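Local coordinates for protein clp gene regulator (ClgR) (Corynebacterium glutamicum, PDB 3F52) that probably binds promoter DNA through a helix-turn-helix domain and activates transcription, including that of clp protease genes, at residues L47-S51 against S75-L80; A28-L33 against V87-A91; P23-A28 against A92-A96. All coordinates share one frame; numbering follows the deposited sequence.

Contact 1: residues L47-S51 against S75-L80; sequences LAEAS and SVCHAL
Ser51 OG, which lies against Val76 and Ala79, donates a hydrogen bond back to Leu47 O at 2.9 Å. Leu47 O also accepts the backbone N-H of Ser51, so two donors from one residue grip it. The hydroxyl comes from above the carbonyl plane, 38° out of it. OG sits beside its own backbone N (chi1 -53°), which lets it fold back to the carbonyl one turn earlier. Its proton is spent inside its own segment, and what it offers helix 70-80 is plain contact: Ser51 OG stands 3.6 Å from Val76 CA and 3.7 Å from Ala79 CB. No hydrogen bond crosses between the segments. In XRE-type helix-turn-helix domains such as this one, the helix before the turn is packed into a small helical bundle. Here helix 44-51 does so by crossing helix 70-80. Leu47 supplies most of the apolar contact. Its CG is anti to the backbone N (chi1 -176°), which carries both methyls to the partner helix. Leu47 CD1 meets Ala79 CB at 3.8 Å, and Leu47 CD2 meets Leu80 CD2 at 3.9 Å. The two leucine side chains cross at about a right angle, and Val76 CG1 touches Leu47 CD2 as well. Leu47 also reaches Leu58 and Arg37. At the exposed margin, Ala50 CB and Ala79 CB meet methyl to methyl at 4.0 Å.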
ATOM      1  N   LEU B  47      10.470  11.588  14.203  1.00 33.08           N
ATOM      2  CA  LEU B  47       9.900  10.353  13.720  1.00 33.25           C
ATOM      3  C   LEU B  47      10.982   9.456  13.130  1.00 33.02           C
ATOM      4  O   LEU B  47      10.967   8.246  13.339  1.00 33.18           O
ATOM      5  CB  LEU B  47       8.787  10.612  12.687  1.00 32.99           C
ATOM      6  CG  LEU B  47       8.062   9.349  12.200  1.00 33.60           C
ATOM      7  CD1 LEU B  47       7.513   8.542  13.366  1.00 35.06           C
ATOM      8  CD2 LEU B  47       6.946   9.670  11.214  1.00 31.30           C
ATOM      9  N   ALA B  48      11.910  10.053  12.394  1.00 32.86           N
ATOM     10  CA  ALA B  48      12.994   9.293  11.802  1.00 33.37           C
ATOM     11  C   ALA B  48      13.771   8.530  12.882  1.00 34.00           C
ATOM     12  O   ALA B  48      13.927   7.315  12.776  1.00 33.97           O
ATOM     13  CB  ALA B  48      13.916  10.212  11.006  1.00 33.29           C
ATOM     14  N   GLU B  49      14.229   9.221  13.931  1.00 34.83           N
ATOM     15  CA  GLU B  49      14.943   8.523  15.010  1.00 36.04           C
ATOM     16  C   GLU B  49      14.084   7.439  15.679  1.00 35.98           C
ATOM     17  O   GLU B  49      14.561   6.322  15.882  1.00 36.20           O
ATOM     18  CB  GLU B  49      15.619   9.471  16.019  1.00 36.22           C
ATOM     19  CG  GLU B  49      14.745  10.544  16.641  1.00 37.70           C
ATOM     20  CD  GLU B  49      15.522  11.474  17.590  1.00 37.88           C
ATOM     21  OE1 GLU B  49      16.771  11.572  17.475  1.00 40.18           O
ATOM     22  OE2 GLU B  49      14.876  12.114  18.457  1.00 40.86           O
ATOM     23  N   ALA B  50      12.818   7.754  15.975  1.00 35.82           N
ATOM     24  CA  ALA B  50      11.884   6.772  16.531  1.00 36.29           C
ATOM     25  C   ALA B  50      11.729   5.528  15.631  1.00 37.15           C
ATOM     26  O   ALA B  50      11.627   4.409  16.136  1.00 37.84           O
ATOM     27  CB  ALA B  50      10.526   7.424  16.805  1.00 36.03           C
ATOM     28  N   SER B  51      11.746   5.729  14.310  1.00 37.40           N
ATOM     29  CA  SER B  51      11.572   4.643  13.318  1.00 38.10           C
ATOM     30  C   SER B  51      12.867   3.956  12.876  1.00 38.56           C
ATOM     31  O   SER B  51      12.844   3.037  12.050  1.00 39.06           O
ATOM     32  CB  SER B  51      10.838   5.166  12.080  1.00 37.99           C
ATOM     33  OG  SER B  51       9.631   5.811  12.439  1.00 38.37           O
ATOM     34  N   SER B  75       6.524  -0.365  11.354  1.00 33.02           N
ATOM     35  CA  SER B  75       7.391   0.306  12.337  1.00 33.55           C
ATOM     36  C   SER B  75       7.153   1.810  12.434  1.00 33.55           C
ATOM     37  O   SER B  75       7.069   2.362  13.539  1.00 34.07           O
ATOM     38  CB  SER B  75       8.854   0.047  12.007  1.00 33.88           C
ATOM     39  OG  SER B  75       9.152  -1.291  12.285  1.00 34.67           O
ATOM     40  N   VAL B  76       7.065   2.461  11.281  1.00 33.47           N
ATOM     41  CA  VAL B  76       6.798   3.902  11.203  1.00 33.20           C
ATOM     42  C   VAL B  76       5.415   4.228  11.790  1.00 33.36           C
ATOM     43  O   VAL B  76       5.283   5.171  12.568  1.00 33.46           O
ATOM     44  CB  VAL B  76       6.991   4.463   9.741  1.00 33.34           C
ATOM     45  CG1 VAL B  76       6.651   5.933   9.652  1.00 33.76           C
ATOM     46  CG2 VAL B  76       8.442   4.238   9.252  1.00 31.57           C
ATOM     47  N   CYS B  77       4.405   3.421  11.453  1.00 33.27           N
ATOM     48  CA  CYS B  77       3.079   3.585  12.037  1.00 33.40           C
ATOM     49  C   CYS B  77       3.059   3.360  13.555  1.00 33.48           C
ATOM     50  O   CYS B  77       2.441   4.132  14.279  1.00 33.18           O
ATOM     51  CB  CYS B  77       2.062   2.684  11.335  1.00 33.05           C
ATOM     52  SG  CYS B  77       1.804   3.161   9.610  1.00 34.05           S
ATOM     53  N   HIS B  78       3.701   2.295  14.034  1.00 33.50           N
ATOM     54  CA  HIS B  78       3.830   2.085  15.495  1.00 34.21           C
ATOM     55  C   HIS B  78       4.453   3.298  16.202  1.00 34.03           C
ATOM     56  O   HIS B  78       3.968   3.730  17.252  1.00 34.11           O
ATOM     57  CB  HIS B  78       4.599   0.800  15.824  1.00 34.69           C
ATOM     58  CG  HIS B  78       4.618   0.468  17.288  1.00 36.57           C
ATOM     59  ND1 HIS B  78       5.678   0.786  18.112  1.00 39.69           N
ATOM     60  CD2 HIS B  78       3.705  -0.148  18.074  1.00 38.74           C
ATOM     61  CE1 HIS B  78       5.419   0.374  19.341  1.00 39.17           C
ATOM     62  NE2 HIS B  78       4.227  -0.195  19.345  1.00 39.73           N
ATOM     63  N   ALA B  79       5.514   3.854  15.613  1.00 34.16           N
ATOM     64  CA  ALA B  79       6.156   5.068  16.137  1.00 33.99           C
ATOM     65  C   ALA B  79       5.218   6.290  16.145  1.00 34.27           C
ATOM     66  O   ALA B  79       5.332   7.153  17.013  1.00 34.07           O
ATOM     67  CB  ALA B  79       7.422   5.366  15.379  1.00 33.89           C
ATOM     68  N   LEU B  80       4.297   6.358  15.187  1.00 34.77           N
ATOM     69  CA  LEU B  80       3.247   7.390  15.168  1.00 35.21           C
ATOM     70  C   LEU B  80       2.064   7.046  16.066  1.00 35.35           C
ATOM     71  O   LEU B  80       1.189   7.888  16.299  1.00 36.35           O
ATOM     72  CB  LEU B  80       2.724   7.594  13.737  1.00 35.97           C
ATOM     73  CG  LEU B  80       3.564   8.392  12.733  1.00 35.44           C
ATOM     74  CD1 LEU B  80       3.063   8.147  11.317  1.00 37.49           C
ATOM     75  CD2 LEU B  80       3.567   9.881  13.091  1.00 39.10           C
TER

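Contact 2: residues A28-L33 against V87-A91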
ATOM      1  N   ALA B  28       0.497   8.352  -2.323  1.00 27.03           N
ATOM      2  CA  ALA B  28      -0.693   8.482  -1.470  1.00 28.25           C
ATOM      3  C   ALA B  28      -0.340   8.061  -0.019  1.00 28.75           C
ATOM      4  O   ALA B  28      -0.693   8.745   0.939  1.00 30.26           O
ATOM      5  CB  ALA B  28      -1.846   7.615  -2.049  1.00 27.91           C
ATOM      6  N   LEU B  29       0.354   6.951   0.134  1.00 29.08           N
ATOM      7  CA  LEU B  29       0.798   6.493   1.448  1.00 30.62           C
ATOM      8  C   LEU B  29       1.735   7.495   2.109  1.00 30.11           C
ATOM      9  O   LEU B  29       1.635   7.757   3.322  1.00 29.35           O
ATOM     10  CB  LEU B  29       1.523   5.163   1.293  1.00 31.38           C
ATOM     11  CG  LEU B  29       1.553   4.039   2.310  1.00 36.77           C
ATOM     12  CD1 LEU B  29       0.131   3.679   2.729  1.00 37.91           C
ATOM     13  CD2 LEU B  29       2.272   2.771   1.708  1.00 34.86           C
ATOM     14  N   GLY B  30       2.663   8.052   1.321  1.00 28.96           N
ATOM     15  CA  GLY B  30       3.569   9.082   1.885  1.00 28.71           C
ATOM     16  C   GLY B  30       2.820  10.310   2.379  1.00 28.81           C
ATOM     17  O   GLY B  30       3.122  10.861   3.437  1.00 29.19           O
ATOM     18  N   ALA B  31       1.838  10.753   1.611  1.00 28.88           N
ATOM     19  CA  ALA B  31       1.029  11.915   1.980  1.00 29.42           C
ATOM     20  C   ALA B  31       0.231  11.625   3.265  1.00 29.07           C
ATOM     21  O   ALA B  31       0.112  12.501   4.132  1.00 29.15           O
ATOM     22  CB  ALA B  31       0.111  12.308   0.845  1.00 29.52           C
ATOM     23  N   ALA B  32      -0.282  10.396   3.392  1.00 29.29           N
ATOM     24  CA  ALA B  32      -1.018   9.965   4.595  1.00 29.79           C
ATOM     25  C   ALA B  32      -0.082  10.008   5.818  1.00 30.19           C
ATOM     26  O   ALA B  32      -0.411  10.599   6.842  1.00 29.68           O
ATOM     27  CB  ALA B  32      -1.578   8.578   4.394  1.00 29.82           C
ATOM     28  N   LEU B  33       1.092   9.395   5.678  1.00 29.83           N
ATOM     29  CA  LEU B  33       2.094   9.382   6.757  1.00 31.20           C
ATOM     30  C   LEU B  33       2.445  10.785   7.195  1.00 30.84           C
ATOM     31  O   LEU B  33       2.504  11.064   8.396  1.00 30.94           O
ATOM     32  CB  LEU B  33       3.349   8.634   6.319  1.00 30.72           C
ATOM     33  CG  LEU B  33       3.210   7.095   6.252  1.00 31.81           C
ATOM     34  CD1 LEU B  33       4.363   6.494   5.457  1.00 33.11           C
ATOM     35  CD2 LEU B  33       3.116   6.453   7.669  1.00 31.72           C
ATOM     36  N   VAL B  87      -3.757   4.452   8.304  1.00 28.92           N
ATOM     37  CA  VAL B  87      -2.889   5.132   7.342  1.00 29.33           C
ATOM     38  C   VAL B  87      -3.278   4.748   5.913  1.00 28.60           C
ATOM     39  O   VAL B  87      -3.354   5.604   5.040  1.00 27.73           O
ATOM     40  CB  VAL B  87      -1.393   4.846   7.644  1.00 30.10           C
ATOM     41  CG1 VAL B  87      -0.486   5.407   6.552  1.00 31.55           C
ATOM     42  CG2 VAL B  87      -1.053   5.463   9.015  1.00 30.21           C
ATOM     43  N   LEU B  88      -3.548   3.469   5.688  1.00 27.96           N
ATOM     44  CA  LEU B  88      -3.947   2.994   4.351  1.00 28.42           C
ATOM     45  C   LEU B  88      -5.297   3.576   3.869  1.00 28.00           C
ATOM     46  O   LEU B  88      -5.439   3.985   2.709  1.00 27.92           O
ATOM     47  CB  LEU B  88      -3.982   1.469   4.317  1.00 28.30           C
ATOM     48  CG  LEU B  88      -4.154   0.795   2.952  1.00 29.68           C
ATOM     49  CD1 LEU B  88      -3.007   1.190   2.008  1.00 32.03           C
ATOM     50  CD2 LEU B  88      -4.181  -0.732   3.134  1.00 33.78           C
ATOM     51  N   ILE B  89      -6.287   3.628   4.746  1.00 28.01           N
ATOM     52  CA  ILE B  89      -7.539   4.215   4.345  1.00 29.10           C
ATOM     53  C   ILE B  89      -7.366   5.731   4.066  1.00 28.22           C
ATOM     54  O   ILE B  89      -7.946   6.259   3.120  1.00 28.42           O
ATOM     55  CB  ILE B  89      -8.696   3.874   5.332  1.00 30.30           C
ATOM     56  CG1 ILE B  89     -10.057   4.051   4.648  1.00 32.17           C
ATOM     57  CG2 ILE B  89      -8.591   4.681   6.591  1.00 31.30           C
ATOM     58  CD1 ILE B  89     -10.346   2.919   3.669  1.00 33.42           C
ATOM     59  N   GLU B  90      -6.544   6.427   4.855  1.00 28.42           N
ATOM     60  CA  GLU B  90      -6.250   7.831   4.549  1.00 27.56           C
ATOM     61  C   GLU B  90      -5.587   7.974   3.158  1.00 26.62           C
ATOM     62  O   GLU B  90      -5.943   8.874   2.372  1.00 27.59           O
ATOM     63  CB  GLU B  90      -5.347   8.457   5.627  1.00 27.68           C
ATOM     64  CG  GLU B  90      -5.145   9.980   5.496  1.00 28.10           C
ATOM     65  CD  GLU B  90      -6.469  10.760   5.509  1.00 29.73           C
ATOM     66  OE1 GLU B  90      -7.364  10.454   6.348  1.00 25.87           O
ATOM     67  OE2 GLU B  90      -6.611  11.712   4.704  1.00 28.21           O
ATOM     68  N   ALA B  91      -4.648   7.080   2.864  1.00 27.63           N
ATOM     69  CA  ALA B  91      -3.959   7.058   1.576  1.00 26.37           C
ATOM     70  C   ALA B  91      -4.947   6.907   0.414  1.00 25.14           C
ATOM     71  O   ALA B  91      -4.794   7.531  -0.645  1.00 25.90           O
ATOM     72  CB  ALA B  91      -2.958   5.934   1.569  1.00 26.71           C
TER
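Ala28 and Ala32 set their methyl groups directly on the backbone of helix 84-92. Ala28 CB lies 3.3 Å from Ala91 O, and Ala32 CB lies 3.5 Å from Val87 O. Ala32 CB also comes close to Ala91 N, so it rests on the backbone hydrogen bond from Ala91 N to Val87 O. Ala91 returns the contact: its CB sits over the backbone of helix 25-40, 3.7 Å from Ala28 O. These small residues let the two backbones come near each other, with Ala28 and Ala91 CA atoms 4.7 Å apart. The segment axes approach to 8.1 Å and run at 118° to each other. No hydrogen bond links the two segments.

This buried contact is where the first and last helices of the all-helical domain meet. The rest of the domain lies between them in sequence.

Branched side chains fill in beside the alanines. Val87 CG1 is anti to the backbone N (chi1 173°) and is the branch that does the touching. It meets Leu33 CD2 at 3.9 Å, the two side chains crossing at about a right angle, and it also touches Ala32 CB. Leu29 CD1 touches three side chains of helix 84-92: Ala91 CB at 4.0 Å, Leu88 CD1 at 4.1 Å and Val87 CG1. Leu29 and Leu33 continue onto helix 70-80, at Leu73 and Cys77. Leu88 also packs on Leu25 of the second subunit.

Glu90 takes part through its aliphatic carbons. Its CB and CG both lie against Ala32 CB. CG is anti to the backbone N (chi1 -172°), which lays it beside that methyl. The residue is exposed and also touches Ser35 and Phe36.

Contact 3: residues P23-A28 against A92-A96; sequences PLLREA and AGSMA
Met95 packs tightly against Ala28, where Met95 SD comes to 3.4 Å from Ala28 CB. The side chain bends at chi2 (-60°) and chi3 (-62°), bringing Met95 CE to 3.4 Å from Pro23 O, while SD lies near Leu24 O and Leu25 CA. Ser94 CB meets Ala28 CB at 3.8 Å. Pro23 lays its ring on the backbone of the tail, with Pro23 CB 3.5 Å from Ser94 O and Pro23 CD 3.5 Å from Met95 O.

The tail follows helix 84-92 through a type I beta turn from Ala92 to Met95. It packs beside the start of helix 25-40, where Leu24 is the N-cap residue. Glu27 OE1 accepts the N-H of Leu24 at 3.0 Å, nearly straight (173°). This is one half of a capping box, as leucine has no side-chain acceptor.

The other side is partly exposed and water-bridged. No direct hydrogen bond joins the segments; one water donates to Pro23 O at 2.8 Å and to Met95 O at 2.6 Å. Ala96 is exposed and meets Pro23 CG through its backbone carbon, its CB pointing away. Arg26 forms salt bridges to Glu67 and to Glu71 of the second subunit, where Met95 packs on Val84.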
ATOM      1  N   PRO B  23      -1.859   9.365  -9.265  1.00 30.24           N
ATOM      2  CA  PRO B  23      -1.053   9.091  -8.073  1.00 28.82           C
ATOM      3  C   PRO B  23      -0.637   7.618  -7.946  1.00 26.94           C
ATOM      4  O   PRO B  23      -1.410   6.734  -8.292  1.00 25.88           O
ATOM      5  CB  PRO B  23      -1.994   9.470  -6.923  1.00 29.16           C
ATOM      6  CG  PRO B  23      -2.824  10.525  -7.482  1.00 30.78           C
ATOM      7  CD  PRO B  23      -3.100  10.092  -8.916  1.00 30.90           C
ATOM      8  N   LEU B  24       0.601   7.387  -7.505  1.00 25.20           N
ATOM      9  CA  LEU B  24       1.079   6.051  -7.163  1.00 24.39           C
ATOM     10  C   LEU B  24       0.736   5.789  -5.721  1.00 25.15           C
ATOM     11  O   LEU B  24       0.691   6.747  -4.914  1.00 24.71           O
ATOM     12  CB  LEU B  24       2.605   6.020  -7.304  1.00 24.06           C
ATOM     13  CG  LEU B  24       3.168   6.085  -8.714  1.00 24.96           C
ATOM     14  CD1 LEU B  24       4.703   6.348  -8.657  1.00 25.93           C
ATOM     15  CD2 LEU B  24       2.837   4.833  -9.517  1.00 28.07           C
ATOM     16  N   LEU B  25       0.553   4.511  -5.360  1.00 24.82           N
ATOM     17  CA  LEU B  25       0.326   4.153  -3.956  1.00 26.67           C
ATOM     18  C   LEU B  25       1.344   4.814  -3.039  1.00 27.25           C
ATOM     19  O   LEU B  25       0.974   5.340  -1.985  1.00 27.53           O
ATOM     20  CB  LEU B  25       0.367   2.629  -3.758  1.00 27.73           C
ATOM     21  CG  LEU B  25       0.145   2.193  -2.285  1.00 30.65           C
ATOM     22  CD1 LEU B  25      -1.169   2.781  -1.670  1.00 29.86           C
ATOM     23  CD2 LEU B  25       0.182   0.674  -2.176  1.00 34.32           C
ATOM     24  N   ARG B  26       2.634   4.757  -3.413  1.00 26.74           N
ATOM     25  CA  ARG B  26       3.661   5.245  -2.505  1.00 25.78           C
ATOM     26  C   ARG B  26       3.514   6.739  -2.232  1.00 26.42           C
ATOM     27  O   ARG B  26       3.838   7.172  -1.142  1.00 27.01           O
ATOM     28  CB  ARG B  26       5.086   4.890  -2.976  1.00 26.20           C
ATOM     29  CG  ARG B  26       5.443   5.386  -4.379  1.00 24.22           C
ATOM     30  CD  ARG B  26       6.981   5.314  -4.531  1.00 24.71           C
ATOM     31  NE  ARG B  26       7.460   5.729  -5.847  1.00 22.80           N
ATOM     32  CZ  ARG B  26       7.502   4.947  -6.925  1.00 23.44           C
ATOM     33  NH1 ARG B  26       7.951   5.448  -8.067  1.00 22.42           N
ATOM     34  NH2 ARG B  26       7.022   3.687  -6.877  1.00 23.07           N
ATOM     35  N   GLU B  27       3.061   7.503  -3.234  1.00 25.12           N
ATOM     36  CA  GLU B  27       2.728   8.922  -3.086  1.00 25.64           C
ATOM     37  C   GLU B  27       1.552   9.138  -2.138  1.00 26.66           C
ATOM     38  O   GLU B  27       1.606   9.992  -1.254  1.00 27.51           O
ATOM     39  CB  GLU B  27       2.411   9.520  -4.443  1.00 25.26           C
ATOM     40  CG  GLU B  27       3.673   9.599  -5.332  1.00 23.54           C
ATOM     41  CD  GLU B  27       3.403  10.015  -6.746  1.00 27.23           C
ATOM     42  OE1 GLU B  27       2.261   9.829  -7.217  1.00 25.06           O
ATOM     43  OE2 GLU B  27       4.348  10.511  -7.402  1.00 26.23           O
ATOM     44  N   ALA B  28       0.497   8.352  -2.323  1.00 27.03           N
ATOM     45  CA  ALA B  28      -0.693   8.482  -1.470  1.00 28.25           C
ATOM     46  C   ALA B  28      -0.340   8.061  -0.019  1.00 28.75           C
ATOM     47  O   ALA B  28      -0.693   8.745   0.939  1.00 30.26           O
ATOM     48  CB  ALA B  28      -1.846   7.615  -2.049  1.00 27.91           C
ATOM     49  N   ALA B  92      -6.028   6.142   0.607  1.00 25.59           N
ATOM     50  CA  ALA B  92      -7.067   6.029  -0.418  1.00 24.65           C
ATOM     51  C   ALA B  92      -7.645   7.397  -0.773  1.00 25.51           C
ATOM     52  O   ALA B  92      -7.995   7.631  -1.929  1.00 25.99           O
ATOM     53  CB  ALA B  92      -8.206   5.022   0.014  1.00 25.32           C
ATOM     54  N   GLY B  93      -7.685   8.306   0.207  1.00 24.53           N
ATOM     55  CA  GLY B  93      -8.198   9.656  -0.020  1.00 26.43           C
ATOM     56  C   GLY B  93      -7.312  10.480  -0.938  1.00 27.90           C
ATOM     57  O   GLY B  93      -7.744  11.505  -1.427  1.00 27.37           O
ATOM     58  N   SER B  94      -6.083  10.013  -1.182  1.00 29.32           N
ATOM     59  CA  SER B  94      -5.148  10.707  -2.096  1.00 32.59           C
ATOM     60  C   SER B  94      -4.911  10.004  -3.438  1.00 33.88           C
ATOM     61  O   SER B  94      -3.900  10.297  -4.120  1.00 34.12           O
ATOM     62  CB  SER B  94      -3.800  10.858  -1.419  1.00 33.62           C
ATOM     63  OG  SER B  94      -3.894  11.816  -0.393  1.00 38.30           O
ATOM     64  N   MET B  95      -5.797   9.086  -3.822  1.00 33.70           N
ATOM     65  CA  MET B  95      -5.550   8.284  -5.019  1.00 34.99           C
ATOM     66  C   MET B  95      -6.154   8.885  -6.273  1.00 36.56           C
ATOM     67  O   MET B  95      -5.820   8.476  -7.388  1.00 37.65           O
ATOM     68  CB  MET B  95      -5.935   6.815  -4.822  1.00 33.84           C
ATOM     69  CG  MET B  95      -4.923   6.053  -3.978  1.00 32.08           C
ATOM     70  SD  MET B  95      -3.233   6.001  -4.660  1.00 31.65           S
ATOM     71  CE  MET B  95      -3.520   5.136  -6.192  1.00 33.39           C
ATOM     72  N   ALA B  96      -7.019   9.875  -6.086  1.00 37.61           N
ATOM     73  CA  ALA B  96      -7.538  10.661  -7.201  1.00 39.05           C
ATOM     74  C   ALA B  96      -6.711  11.942  -7.361  1.00 39.79           C
ATOM     75  O   ALA B  96      -6.263  12.554  -6.377  1.00 40.59           O
ATOM     76  CB  ALA B  96      -9.010  10.977  -6.991  1.00 38.76           C
TER
HETATM   77  O   HOH W   1      -4.211   6.907  -8.701  1.00 44.55           O

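In the fold
From the N terminus, residues 23-28 lead into helix 25-40 and pair with the end of the modelled chain, 92-96, so contact 3 closes the longest loop. Contact 2 lies within it, joining helix 25-40 to helix 84-92. Contact 1 lies within both, joining helix 44-51 to helix 70-80, with helix 55-62 between them in sequence. No contact crosses another. Contacts 2 and 3 share Ala28, sit about 7 Å apart between centres, and both touch the second subunit. Contact 1 is on the opposite side of the chain's centre. It still meets contact 2: Cys77 packs on Val87 and Leu33, and Leu80 on Leu33. Contacts 1 and 3 do not touch.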